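Local coordinates for protein ofchtiv-allosamidin (Ostrinia furnacalis, PDB 6JMB) that probably hydrolyses chitin as a group IV insect chitinase of glycoside hydrolase family 18, and is bound here by the inhibitor allosamidin, at residues Tyr9-Ala14 / Trp345-Thr349; Arg17-Gly21 / Pro276-Glu280; Leu36-Ile41 / Asn62-Phe66; Val202-Ala207 / Pro248-Phe254. All blocks are in the same frame, centred on the assembly; numbering follows the deposited sequence.

Residues 9-14 cover the end of the first strand of the TIM barrel and the 3-10 turn after it. Contact 1 joins them to residues 345-349, at the end of the last strand and just beyond. This closes the longest loop and joins the two ends of the barrel. Contact 2, nested inside it, joins loops 17-21 and 276-280 near the outer end of the sugar chain. Within it lie, in series, contact 3, which packs a helix on strand 35-43, and contact 4, which packs a loop on strand 243-256; none of the loops cross. Strands 5-11 and 35-43 are neighbours. Hydrogen bonds from Phe249 to Trp345 (backbone) and Thr349 (side chain) link contacts 1 and 4.

Contact 1 (Tyr9-Ala14 / Trp345-Thr349); sequences YYGTWA and WSIET. With AMI (allosamizoline), chain C; NAA (2-acetamido-2-deoxy-beta-D-allopyranose), chain B; NAA (2-acetamido-2-deoxy-beta-D-allopyranose), chain D.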
# COMPACT_ATOMS: atom_id res chain seq x y z
N TYR A 9 3.04 -5.77 2.81
CA TYR A 9 1.64 -6.10 3.06
C TYR A 9 1.25 -7.36 2.30
O TYR A 9 1.67 -7.57 1.16
CB TYR A 9 0.73 -4.96 2.61
CG TYR A 9 0.68 -3.81 3.58
CD1 TYR A 9 1.62 -2.80 3.54
CD2 TYR A 9 -0.32 -3.74 4.53
CE1 TYR A 9 1.56 -1.75 4.42
CE2 TYR A 9 -0.39 -2.69 5.43
CZ TYR A 9 0.55 -1.69 5.35
OH TYR A 9 0.50 -0.61 6.22
N TYR A 10 0.42 -8.19 2.94
CA TYR A 10 -0.11 -9.40 2.32
C TYR A 10 -1.63 -9.29 2.30
O TYR A 10 -2.28 -9.26 3.35
CB TYR A 10 0.33 -10.63 3.11
CG TYR A 10 -0.26 -11.95 2.66
CD1 TYR A 10 -0.58 -12.19 1.32
CD2 TYR A 10 -0.51 -12.95 3.58
CE1 TYR A 10 -1.12 -13.41 0.92
CE2 TYR A 10 -1.04 -14.17 3.19
CZ TYR A 10 -1.35 -14.39 1.87
OH TYR A 10 -1.88 -15.61 1.50
N GLY A 11 -2.19 -9.20 1.09
CA GLY A 11 -3.63 -9.28 0.90
C GLY A 11 -4.09 -10.72 1.04
O GLY A 11 -4.01 -11.49 0.08
N THR A 12 -4.56 -11.08 2.23
CA THR A 12 -4.70 -12.49 2.60
C THR A 12 -5.76 -13.22 1.79
O THR A 12 -5.73 -14.46 1.73
CB THR A 12 -4.96 -12.62 4.10
OG1 THR A 12 -6.13 -11.87 4.46
CG2 THR A 12 -3.76 -12.10 4.90
N TRP A 13 -6.69 -12.50 1.15
CA TRP A 13 -7.69 -13.13 0.30
C TRP A 13 -7.08 -13.73 -0.96
O TRP A 13 -7.79 -14.43 -1.70
CB TRP A 13 -8.78 -12.11 -0.07
CG TRP A 13 -8.22 -10.83 -0.62
CD1 TRP A 13 -8.00 -10.54 -1.93
CD2 TRP A 13 -7.80 -9.68 0.13
NE1 TRP A 13 -7.47 -9.27 -2.04
CE2 TRP A 13 -7.33 -8.73 -0.79
CE3 TRP A 13 -7.78 -9.36 1.50
CZ2 TRP A 13 -6.85 -7.48 -0.40
CZ3 TRP A 13 -7.30 -8.12 1.88
CH2 TRP A 13 -6.84 -7.20 0.93
N ALA A 14 -5.79 -13.50 -1.23
CA ALA A 14 -5.15 -14.11 -2.39
C ALA A 14 -5.07 -15.63 -2.29
O ALA A 14 -4.79 -16.29 -3.30
CB ALA A 14 -3.76 -13.52 -2.59
N TRP A 345 2.49 -2.53 -1.43
CA TRP A 345 1.20 -3.18 -1.61
C TRP A 345 1.24 -3.83 -2.98
O TRP A 345 1.26 -3.12 -4.00
CB TRP A 345 0.04 -2.17 -1.57
CG TRP A 345 -1.25 -2.91 -1.63
CD1 TRP A 345 -1.93 -3.30 -2.76
CD2 TRP A 345 -1.97 -3.45 -0.52
NE1 TRP A 345 -3.05 -4.03 -2.40
CE2 TRP A 345 -3.09 -4.14 -1.04
CE3 TRP A 345 -1.78 -3.42 0.87
CZ2 TRP A 345 -4.02 -4.78 -0.22
CZ3 TRP A 345 -2.71 -4.05 1.68
CH2 TRP A 345 -3.81 -4.72 1.13
N SER A 346 1.28 -5.17 -3.05
CA SER A 346 1.33 -6.11 -1.93
C SER A 346 2.08 -7.33 -2.46
O SER A 346 2.22 -7.51 -3.68
CB SER A 346 -0.08 -6.51 -1.48
OG SER A 346 -0.89 -6.84 -2.60
N ILE A 347 2.55 -8.18 -1.54
CA ILE A 347 3.54 -9.19 -1.89
C ILE A 347 2.98 -10.22 -2.87
O ILE A 347 3.72 -10.77 -3.70
CB ILE A 347 4.13 -9.82 -0.61
CG1 ILE A 347 5.35 -10.69 -0.94
CG2 ILE A 347 3.06 -10.60 0.15
CD1 ILE A 347 6.11 -11.15 0.31
N GLU A 348 1.67 -10.48 -2.80
CA GLU A 348 1.08 -11.58 -3.55
C GLU A 348 0.99 -11.31 -5.04
O GLU A 348 0.60 -12.22 -5.78
CB GLU A 348 -0.29 -11.94 -2.97
CG GLU A 348 -1.35 -10.88 -3.21
CD GLU A 348 -1.42 -9.83 -2.11
OE1 GLU A 348 -0.55 -9.83 -1.21
OE2 GLU A 348 -2.34 -8.99 -2.16
N THR A 349 1.33 -10.11 -5.52
CA THR A 349 1.36 -9.86 -6.96
C THR A 349 2.75 -9.52 -7.49
O THR A 349 2.87 -9.09 -8.64
CB THR A 349 0.34 -8.80 -7.40
OG1 THR A 349 0.64 -7.55 -6.78
CG2 THR A 349 -1.08 -9.23 -7.03
C1 AMI C . -4.17 0.24 -0.29
C2 AMI C . -5.25 -0.03 0.83
C3 AMI C . -5.87 -1.27 0.42
C4 AMI C . -5.80 -1.25 -1.16
C5 AMI C . -4.42 -0.85 -1.37
C6 AMI C . -4.14 -0.32 -2.82
C7 AMI C . -3.21 -0.13 1.67
C8 AMI C . -2.49 -0.38 4.10
C9 AMI C . -0.72 -0.22 2.25
N2 AMI C . -4.58 -0.12 1.95
N7 AMI C . -2.14 -0.24 2.68
O3 AMI C . -7.20 -1.36 0.94
O4 AMI C . -5.97 -2.52 -1.79
O6 AMI C . -5.06 0.71 -3.12
O7 AMI C . -2.90 -0.01 0.35
C1 NAA B . -10.76 -6.62 -2.68
C2 NAA B . -11.85 -7.48 -2.07
C3 NAA B . -12.18 -8.65 -2.95
C4 NAA B . -12.52 -8.26 -4.35
C5 NAA B . -11.40 -7.38 -4.93
C6 NAA B . -11.77 -6.76 -6.23
C7 NAA B . -11.74 -7.36 0.51
C8 NAA B . -11.19 -7.90 1.84
N2 NAA B . -11.33 -8.00 -0.78
O3 NAA B . -10.98 -9.45 -3.04
O4 NAA B . -12.57 -9.46 -5.14
O5 NAA B . -11.13 -6.21 -4.06
O6 NAA B . -10.99 -5.56 -6.30
O7 NAA B . -12.51 -6.41 0.50
C1 NAA D . -7.31 -2.87 -2.00
C2 NAA D . -7.38 -3.95 -3.07
C3 NAA D . -8.75 -4.50 -3.22
C4 NAA D . -9.27 -5.02 -1.90
C5 NAA D . -9.21 -3.91 -0.86
C6 NAA D . -9.66 -4.35 0.50
C7 NAA D . -5.63 -3.70 -4.91
C8 NAA D . -5.14 -2.95 -6.16
N2 NAA D . -6.91 -3.25 -4.31
O3 NAA D . -9.60 -3.43 -3.73
O4 NAA D . -10.65 -5.46 -1.98
O5 NAA D . -7.83 -3.46 -0.73
O6 NAA D . -9.63 -3.21 1.34
O7 NAA D . -5.03 -4.59 -4.45
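Strand 5-11 and strand 341-345 run parallel, and their ends meet here. The CA atoms of Tyr9 and Ser346 are 5.0 Å apart. The peptide bond between Trp345 and Ser346 is cis, and both segments then enter 3-10 turns. Ile347 N donates to Tyr9 O at 2.9 Å, and Gly11 N donates to Glu348 OE1 at 2.9 Å. Ser346 OG donates to Glu348 OE2 at 2.6 Å. Tyr9 CB packs on Trp345 CE3 at 3.4 Å, and Trp13 CH2 lies 3.9 Å from Trp345 CZ2. Tyr9 OH is hydrogen-bonded to Asp122. Allosamizoline lies over one face of the Trp345 indole, as in the −1 subsite of family 18 chitinases. Trp345 NE1 donates to O7 of the chain D sugar at 2.9 Å. O3 of the chain B sugar sits over one face of Trp13. The buried Glu348 carboxylate is thus satisfied by a backbone amide and a hydroxyl, while the tryptophans present aromatic surface to the sugars.

Contact 2 (Arg17-Gly21 / Pro276-Glu280); sequences RTGLG and PYTAE. With NAA (2-acetamido-2-deoxy-beta-D-allopyranose), chain B.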
# COMPACT_ATOMS: atom_id res chain seq x y z
N ARG A 17 -7.36 -17.33 -4.86
CA ARG A 17 -7.04 -17.40 -6.27
C ARG A 17 -6.63 -18.83 -6.63
O ARG A 17 -6.20 -19.61 -5.78
CB ARG A 17 -5.95 -16.38 -6.62
CG ARG A 17 -6.44 -14.95 -6.42
CD ARG A 17 -5.34 -13.90 -6.38
NE ARG A 17 -5.92 -12.62 -5.96
CZ ARG A 17 -5.23 -11.53 -5.63
NH1 ARG A 17 -3.90 -11.53 -5.69
NH2 ARG A 17 -5.87 -10.44 -5.25
N THR A 18 -6.78 -19.17 -7.90
CA THR A 18 -6.51 -20.54 -8.32
C THR A 18 -5.22 -20.62 -9.11
O THR A 18 -4.69 -19.61 -9.61
CB THR A 18 -7.67 -21.09 -9.15
OG1 THR A 18 -7.79 -20.34 -10.36
CG2 THR A 18 -8.97 -21.01 -8.36
N GLY A 19 -4.70 -21.84 -9.20
CA GLY A 19 -3.57 -22.12 -10.07
C GLY A 19 -2.37 -21.26 -9.72
O GLY A 19 -1.98 -21.15 -8.55
N LEU A 20 -1.79 -20.64 -10.74
CA LEU A 20 -0.56 -19.87 -10.56
C LEU A 20 -0.78 -18.55 -9.84
O LEU A 20 0.20 -17.90 -9.47
CB LEU A 20 0.12 -19.64 -11.91
CG LEU A 20 0.62 -20.91 -12.60
CD1 LEU A 20 0.89 -20.64 -14.06
CD2 LEU A 20 1.87 -21.44 -11.90
N GLY A 21 -2.03 -18.13 -9.64
CA GLY A 21 -2.30 -16.91 -8.91
C GLY A 21 -2.47 -17.11 -7.42
O GLY A 21 -2.40 -16.14 -6.65
N PRO A 276 -6.14 -12.37 -14.95
CA PRO A 276 -6.89 -13.64 -14.88
C PRO A 276 -7.18 -14.11 -13.47
O PRO A 276 -8.15 -14.85 -13.27
CB PRO A 276 -6.01 -14.64 -15.64
CG PRO A 276 -4.78 -13.91 -16.06
CD PRO A 276 -4.78 -12.53 -15.49
N TYR A 277 -6.37 -13.72 -12.49
CA TYR A 277 -6.53 -14.15 -11.10
C TYR A 277 -7.11 -13.08 -10.20
O TYR A 277 -7.96 -13.39 -9.36
CB TYR A 277 -5.17 -14.62 -10.54
CG TYR A 277 -4.47 -15.61 -11.43
CD1 TYR A 277 -4.97 -16.90 -11.59
CD2 TYR A 277 -3.31 -15.27 -12.11
CE1 TYR A 277 -4.34 -17.81 -12.41
CE2 TYR A 277 -2.67 -16.18 -12.93
CZ TYR A 277 -3.19 -17.45 -13.08
OH TYR A 277 -2.56 -18.36 -13.90
N THR A 278 -6.67 -11.82 -10.34
CA THR A 278 -7.24 -10.74 -9.56
C THR A 278 -8.66 -10.40 -10.02
O THR A 278 -9.50 -10.00 -9.21
CB THR A 278 -6.32 -9.52 -9.60
OG1 THR A 278 -6.01 -9.20 -10.95
CG2 THR A 278 -5.02 -9.80 -8.84
N ALA A 279 -8.93 -10.54 -11.32
CA ALA A 279 -10.29 -10.57 -11.87
C ALA A 279 -11.10 -9.31 -11.55
O ALA A 279 -12.28 -9.40 -11.20
CB ALA A 279 -11.04 -11.84 -11.46
N GLU A 280 -10.49 -8.14 -11.69
CA GLU A 280 -11.19 -6.88 -11.48
C GLU A 280 -10.76 -5.89 -12.55
O GLU A 280 -9.60 -5.47 -12.57
CB GLU A 280 -10.90 -6.32 -10.09
CG GLU A 280 -11.79 -5.16 -9.68
CD GLU A 280 -13.25 -5.54 -9.64
OE1 GLU A 280 -13.57 -6.61 -9.07
OE2 GLU A 280 -14.09 -4.78 -10.18
C1 NAA B . -10.76 -6.62 -2.68
C2 NAA B . -11.85 -7.48 -2.07
C3 NAA B . -12.18 -8.65 -2.95
C4 NAA B . -12.52 -8.26 -4.35
C5 NAA B . -11.40 -7.38 -4.93
C6 NAA B . -11.77 -6.76 -6.23
C7 NAA B . -11.74 -7.36 0.51
C8 NAA B . -11.19 -7.90 1.84
N2 NAA B . -11.33 -8.00 -0.78
O3 NAA B . -10.98 -9.45 -3.04
O4 NAA B . -12.57 -9.46 -5.14
O5 NAA B . -11.13 -6.21 -4.06
O6 NAA B . -10.99 -5.56 -6.30
O7 NAA B . -12.51 -6.41 0.50
O HOH W 1 -3.04 -20.93 -13.36
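Packing on the face of one aromatic ring dominates this contact. The Tyr277 side chain lies against the turn of residues 18-21, with Gly21 CA 3.7 Å from the ring centroid and 17° off the ring normal. This is a CH-pi contact over the ring face. A CB on Gly21 would clash with Tyr277 CG, so the glycine lets the ring come this close. The turn itself is closed by Gly21 N donating to Thr18 O at 3.0 Å. Apolar and van der Waals contacts extend the interface. Leu20 CB is 4.1 Å from Tyr277 CZ, and Thr18 O is 3.3 Å from Tyr277 CE1. Thr278 CG2 sits over one face of the Arg17 guanidinium, 3.7 Å from Arg17 CZ. Arg17 also packs on Glu348 and Tyr283. One water adds a polar link: it accepts from Leu20 N at 2.9 Å and bonds Tyr277 OH at 2.7 Å. Thr278 OG1 and Tyr277 N are hydrogen-bonded to Glu288. At the far end of segment 276-280, Glu280 OE1 is 3.4 Å from C6 of the chain B sugar. The two loops beside the glycan end are joined by shape fit and one shared water, without a direct hydrogen bond.

Contact 3 (Leu36-Ile41 / Asn62-Phe66); sequences LVYAFI and NFKQF. With AMI (allosamizoline), chain C.
The peptide bond between Ala39 and Phe40 is cis, inside an otherwise extended strand. Residues 36-41 form that strand, and residues 62-66 form a helical turn with Phe66 N bonded to Asn62 O at 3.0 Å. The axes approach to 10.1 Å and run nearly antiparallel, at 165°. Tyr38 and Phe66 have the nearest CA atoms, 7.6 Å apart. Tyr38 is t at chi1 and reaches toward the helix. Its edge meets the face of Phe66 (chi1 t), centroids 5.3 Å apart and planes at 88°. Phe63 (chi1 m) brings CE1 to 3.4 Å from Tyr38 CE1. This is the strand-to-outer-helix packing of a TIM barrel, within the beta-alpha-beta crossover from strand 35-43 to strand 77-83. Asn62 ND2 donates to Tyr38 OH at 3.0 Å, and that hydroxyl also bonds Asp57. Ile41 CG2, with chi1 p, lies 3.7 Å from Phe63 CZ. Leu36 CB is 3.7 Å from Phe66 CZ. The CA-to-CB bond of Phe40 points away from the helix, and Phe40 CE2 is 3.6 Å from allosamizoline O3.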
# COMPACT_ATOMS: atom_id res chain seq x y z
N LEU A 36 6.12 -7.69 8.13
CA LEU A 36 5.11 -8.33 7.30
C LEU A 36 3.75 -8.05 7.93
O LEU A 36 3.58 -8.23 9.14
CB LEU A 36 5.36 -9.84 7.18
CG LEU A 36 6.09 -10.23 5.88
CD1 LEU A 36 6.86 -11.54 6.03
CD2 LEU A 36 5.07 -10.33 4.75
N VAL A 37 2.80 -7.59 7.12
CA VAL A 37 1.54 -7.06 7.63
C VAL A 37 0.37 -7.87 7.07
O VAL A 37 0.22 -7.98 5.85
CB VAL A 37 1.37 -5.57 7.32
CG1 VAL A 37 0.17 -5.02 8.07
CG2 VAL A 37 2.64 -4.80 7.71
N TYR A 38 -0.46 -8.42 7.96
CA TYR A 38 -1.62 -9.23 7.60
C TYR A 38 -2.80 -8.30 7.33
O TYR A 38 -3.33 -7.67 8.25
CB TYR A 38 -1.94 -10.16 8.76
CG TYR A 38 -2.94 -11.27 8.49
CD1 TYR A 38 -4.31 -11.02 8.41
CD2 TYR A 38 -2.50 -12.58 8.38
CE1 TYR A 38 -5.21 -12.06 8.17
CE2 TYR A 38 -3.39 -13.62 8.15
CZ TYR A 38 -4.74 -13.35 8.05
OH TYR A 38 -5.60 -14.40 7.82
N ALA A 39 -3.24 -8.22 6.08
CA ALA A 39 -4.37 -7.38 5.70
C ALA A 39 -5.56 -8.28 5.39
O ALA A 39 -5.42 -9.21 4.60
CB ALA A 39 -4.02 -6.56 4.46
N PHE A 40 -6.74 -8.01 5.98
CA PHE A 40 -7.05 -6.97 6.96
C PHE A 40 -7.95 -7.58 8.03
O PHE A 40 -8.70 -8.53 7.75
CB PHE A 40 -7.89 -5.86 6.32
CG PHE A 40 -7.13 -4.93 5.43
CD1 PHE A 40 -6.24 -4.03 5.96
CD2 PHE A 40 -7.34 -4.93 4.06
CE1 PHE A 40 -5.54 -3.16 5.15
CE2 PHE A 40 -6.65 -4.06 3.23
CZ PHE A 40 -5.75 -3.17 3.78
N ILE A 41 -7.91 -7.01 9.22
CA ILE A 41 -8.99 -7.14 10.18
C ILE A 41 -9.86 -5.89 10.12
O ILE A 41 -9.52 -4.91 9.46
CB ILE A 41 -8.49 -7.42 11.62
CG1 ILE A 41 -7.66 -6.24 12.15
CG2 ILE A 41 -7.71 -8.73 11.68
CD1 ILE A 41 -7.34 -6.34 13.64
N ASN A 62 -4.96 -19.14 9.92
CA ASN A 62 -4.13 -18.32 9.04
C ASN A 62 -3.37 -17.23 9.81
O ASN A 62 -2.22 -16.94 9.48
CB ASN A 62 -4.96 -17.73 7.91
CG ASN A 62 -4.16 -17.58 6.63
OD1 ASN A 62 -3.49 -18.51 6.19
ND2 ASN A 62 -4.25 -16.40 6.02
N PHE A 63 -4.01 -16.59 10.80
CA PHE A 63 -3.30 -15.62 11.63
C PHE A 63 -2.03 -16.24 12.19
O PHE A 63 -0.94 -15.65 12.11
CB PHE A 63 -4.15 -15.20 12.83
CG PHE A 63 -5.28 -14.22 12.55
CD1 PHE A 63 -5.20 -13.21 11.59
CD2 PHE A 63 -6.42 -14.29 13.33
CE1 PHE A 63 -6.27 -12.32 11.42
CE2 PHE A 63 -7.48 -13.41 13.16
CZ PHE A 63 -7.41 -12.42 12.21
N LYS A 64 -2.16 -17.43 12.79
CA LYS A 64 -1.04 -18.06 13.46
C LYS A 64 -0.01 -18.59 12.47
O LYS A 64 1.20 -18.54 12.76
CB LYS A 64 -1.55 -19.17 14.38
CG LYS A 64 -0.48 -19.84 15.22
CD LYS A 64 0.13 -18.87 16.22
CE LYS A 64 0.99 -19.61 17.24
NZ LYS A 64 1.94 -18.70 17.93
N GLN A 65 -0.44 -19.09 11.31
CA GLN A 65 0.54 -19.49 10.30
C GLN A 65 1.38 -18.30 9.87
O GLN A 65 2.60 -18.42 9.70
CB GLN A 65 -0.17 -20.09 9.09
CG GLN A 65 -0.76 -21.46 9.33
CD GLN A 65 -1.44 -22.00 8.09
OE1 GLN A 65 -2.58 -22.46 8.13
NE2 GLN A 65 -0.73 -21.94 6.96
N PHE A 66 0.74 -17.14 9.73
CA PHE A 66 1.44 -15.92 9.33
C PHE A 66 2.46 -15.51 10.38
O PHE A 66 3.63 -15.25 10.05
CB PHE A 66 0.40 -14.83 9.11
CG PHE A 66 0.96 -13.53 8.58
CD1 PHE A 66 1.15 -13.33 7.22
CD2 PHE A 66 1.25 -12.49 9.45
CE1 PHE A 66 1.63 -12.12 6.73
CE2 PHE A 66 1.74 -11.28 8.97
CZ PHE A 66 1.93 -11.10 7.61
C1 AMI C . -4.17 0.24 -0.29
C2 AMI C . -5.25 -0.03 0.83
C3 AMI C . -5.87 -1.27 0.42
C4 AMI C . -5.80 -1.25 -1.16
C5 AMI C . -4.42 -0.85 -1.37
C6 AMI C . -4.14 -0.32 -2.82
C7 AMI C . -3.21 -0.13 1.67
C8 AMI C . -2.49 -0.38 4.10
C9 AMI C . -0.72 -0.22 2.25
N2 AMI C . -4.58 -0.12 1.95
N7 AMI C . -2.14 -0.24 2.68
O3 AMI C . -7.20 -1.36 0.94
O4 AMI C . -5.97 -2.52 -1.79
O6 AMI C . -5.06 0.71 -3.12
O7 AMI C . -2.90 -0.01 0.35

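Contact 4 (Val202-Ala207 / Pro248-Phe254); sequences VTGHNA and PFYGRTF
Residues 202-207 form an irregular, mostly extended loop. It runs against residues 248-254, with end-to-end directions 168° apart. The nearest CA pairs are Thr203 with Phe254 (6.7 Å), Asn206 with Arg252 (6.4 Å) and Ala207 with Pro248 (7.4 Å). Val202 O lies 3.6 Å from Phe254 CE2. Thr203 CA stands over the Phe254 ring, 4.0 Å from its centroid and 21° off the normal, as a CH-pi contact. Phe254 is m at chi1. Gly204 O is 3.7 Å from Phe254 CE1. His205 points away and bonds Asp304. Asn206, t at chi1, is the central residue. Its ND2 makes a weak hydrogen bond to Tyr250 O at 3.3 Å. A water bridges the same pair, accepting from Asn206 ND2 at 3.0 Å and donating to Tyr250 O at 2.8 Å. Asn206 OD1 accepts from Asp194 N. Ala207 CB is 3.9 Å from Pro248 CG. Tyr250 OH is hydrogen-bonded to Asp194, and Arg252 NH2 forms a salt bridge with it. Tyr250 lines the inhibitor pocket and touches allosamizoline, to which Asp194 is hydrogen-bonded. The loop covers strand 243-256 of the TIM barrel, with Thr203 and His205 also touching strand 317-320 and Arg252 packing on strand 283-285.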
# COMPACT_ATOMS: atom_id res chain seq x y z
N VAL A 202 -8.65 10.74 -17.98
CA VAL A 202 -7.54 10.51 -18.90
C VAL A 202 -6.65 9.44 -18.27
O VAL A 202 -6.69 9.20 -17.07
CB VAL A 202 -6.72 11.79 -19.14
CG1 VAL A 202 -7.57 12.87 -19.83
CG2 VAL A 202 -6.16 12.34 -17.83
N THR A 203 -5.84 8.80 -19.11
CA THR A 203 -4.84 7.87 -18.61
C THR A 203 -3.83 8.61 -17.74
O THR A 203 -3.58 9.81 -17.91
CB THR A 203 -4.10 7.20 -19.77
OG1 THR A 203 -3.47 8.21 -20.57
CG2 THR A 203 -5.06 6.39 -20.63
N GLY A 204 -3.25 7.89 -16.79
CA GLY A 204 -2.26 8.47 -15.91
C GLY A 204 -1.56 7.36 -15.17
O GLY A 204 -2.00 6.21 -15.16
N HIS A 205 -0.44 7.72 -14.55
CA HIS A 205 0.39 6.72 -13.90
C HIS A 205 -0.09 6.43 -12.49
O HIS A 205 -0.52 7.33 -11.76
CB HIS A 205 1.86 7.16 -13.88
CG HIS A 205 2.43 7.40 -15.24
ND1 HIS A 205 2.46 6.43 -16.22
CD2 HIS A 205 2.98 8.50 -15.79
CE1 HIS A 205 3.02 6.92 -17.31
NE2 HIS A 205 3.34 8.18 -17.07
N ASN A 206 0.01 5.16 -12.11
CA ASN A 206 -0.35 4.74 -10.77
C ASN A 206 0.60 5.34 -9.74
O ASN A 206 0.18 5.74 -8.65
CB ASN A 206 -0.31 3.21 -10.75
CG ASN A 206 -0.80 2.61 -9.46
OD1 ASN A 206 -1.71 3.13 -8.81
ND2 ASN A 206 -0.22 1.47 -9.09
N ALA A 207 1.89 5.43 -10.08
CA ALA A 207 2.88 5.95 -9.14
C ALA A 207 3.98 6.69 -9.88
O ALA A 207 5.15 6.30 -9.80
CB ALA A 207 3.45 4.80 -8.31
N PRO A 248 3.90 0.26 -5.46
CA PRO A 248 2.87 -0.72 -5.85
C PRO A 248 3.44 -1.92 -6.59
O PRO A 248 4.32 -1.78 -7.45
CB PRO A 248 1.99 0.10 -6.80
CG PRO A 248 2.98 1.02 -7.49
CD PRO A 248 4.08 1.31 -6.48
N PHE A 249 2.92 -3.11 -6.30
CA PHE A 249 3.22 -4.32 -7.05
C PHE A 249 2.09 -4.66 -8.02
O PHE A 249 1.93 -5.82 -8.41
CB PHE A 249 3.47 -5.50 -6.11
CG PHE A 249 4.84 -5.52 -5.47
CD1 PHE A 249 5.66 -4.40 -5.43
CD2 PHE A 249 5.30 -6.70 -4.90
CE1 PHE A 249 6.92 -4.46 -4.82
CE2 PHE A 249 6.55 -6.77 -4.30
CZ PHE A 249 7.36 -5.65 -4.26
N TYR A 250 1.29 -3.67 -8.37
CA TYR A 250 0.18 -3.83 -9.29
C TYR A 250 0.16 -2.60 -10.19
O TYR A 250 0.79 -1.58 -9.88
CB TYR A 250 -1.16 -3.94 -8.54
CG TYR A 250 -1.46 -2.70 -7.73
CD1 TYR A 250 -0.89 -2.52 -6.47
CD2 TYR A 250 -2.28 -1.70 -8.23
CE1 TYR A 250 -1.12 -1.38 -5.74
CE2 TYR A 250 -2.52 -0.55 -7.49
CZ TYR A 250 -1.94 -0.40 -6.24
OH TYR A 250 -2.16 0.73 -5.49
N GLY A 251 -0.55 -2.72 -11.30
CA GLY A 251 -0.78 -1.61 -12.20
C GLY A 251 -2.26 -1.32 -12.33
O GLY A 251 -3.11 -2.05 -11.79
N ARG A 252 -2.58 -0.25 -13.04
CA ARG A 252 -3.96 0.15 -13.28
C ARG A 252 -4.22 0.25 -14.77
O ARG A 252 -3.32 0.61 -15.55
CB ARG A 252 -4.32 1.43 -12.52
CG ARG A 252 -4.25 1.22 -11.01
CD ARG A 252 -4.88 2.37 -10.22
NE ARG A 252 -5.07 1.98 -8.83
CZ ARG A 252 -6.06 1.21 -8.39
NH1 ARG A 252 -6.98 0.76 -9.23
NH2 ARG A 252 -6.14 0.89 -7.09
N THR A 253 -5.45 -0.09 -15.18
CA THR A 253 -5.76 -0.33 -16.58
C THR A 253 -6.94 0.52 -17.03
O THR A 253 -7.87 0.79 -16.26
CB THR A 253 -6.06 -1.82 -16.84
OG1 THR A 253 -7.35 -2.15 -16.32
CG2 THR A 253 -5.01 -2.73 -16.20
N PHE A 254 -6.87 0.93 -18.29
CA PHE A 254 -7.79 1.90 -18.87
C PHE A 254 -8.23 1.42 -20.25
O PHE A 254 -7.53 0.66 -20.92
CB PHE A 254 -7.10 3.26 -19.10
CG PHE A 254 -6.58 3.92 -17.85
CD1 PHE A 254 -5.43 3.46 -17.22
CD2 PHE A 254 -7.21 5.06 -17.35
CE1 PHE A 254 -4.93 4.10 -16.09
CE2 PHE A 254 -6.71 5.70 -16.22
CZ PHE A 254 -5.58 5.22 -15.59
O HOH W 2 2.09 0.75 -10.87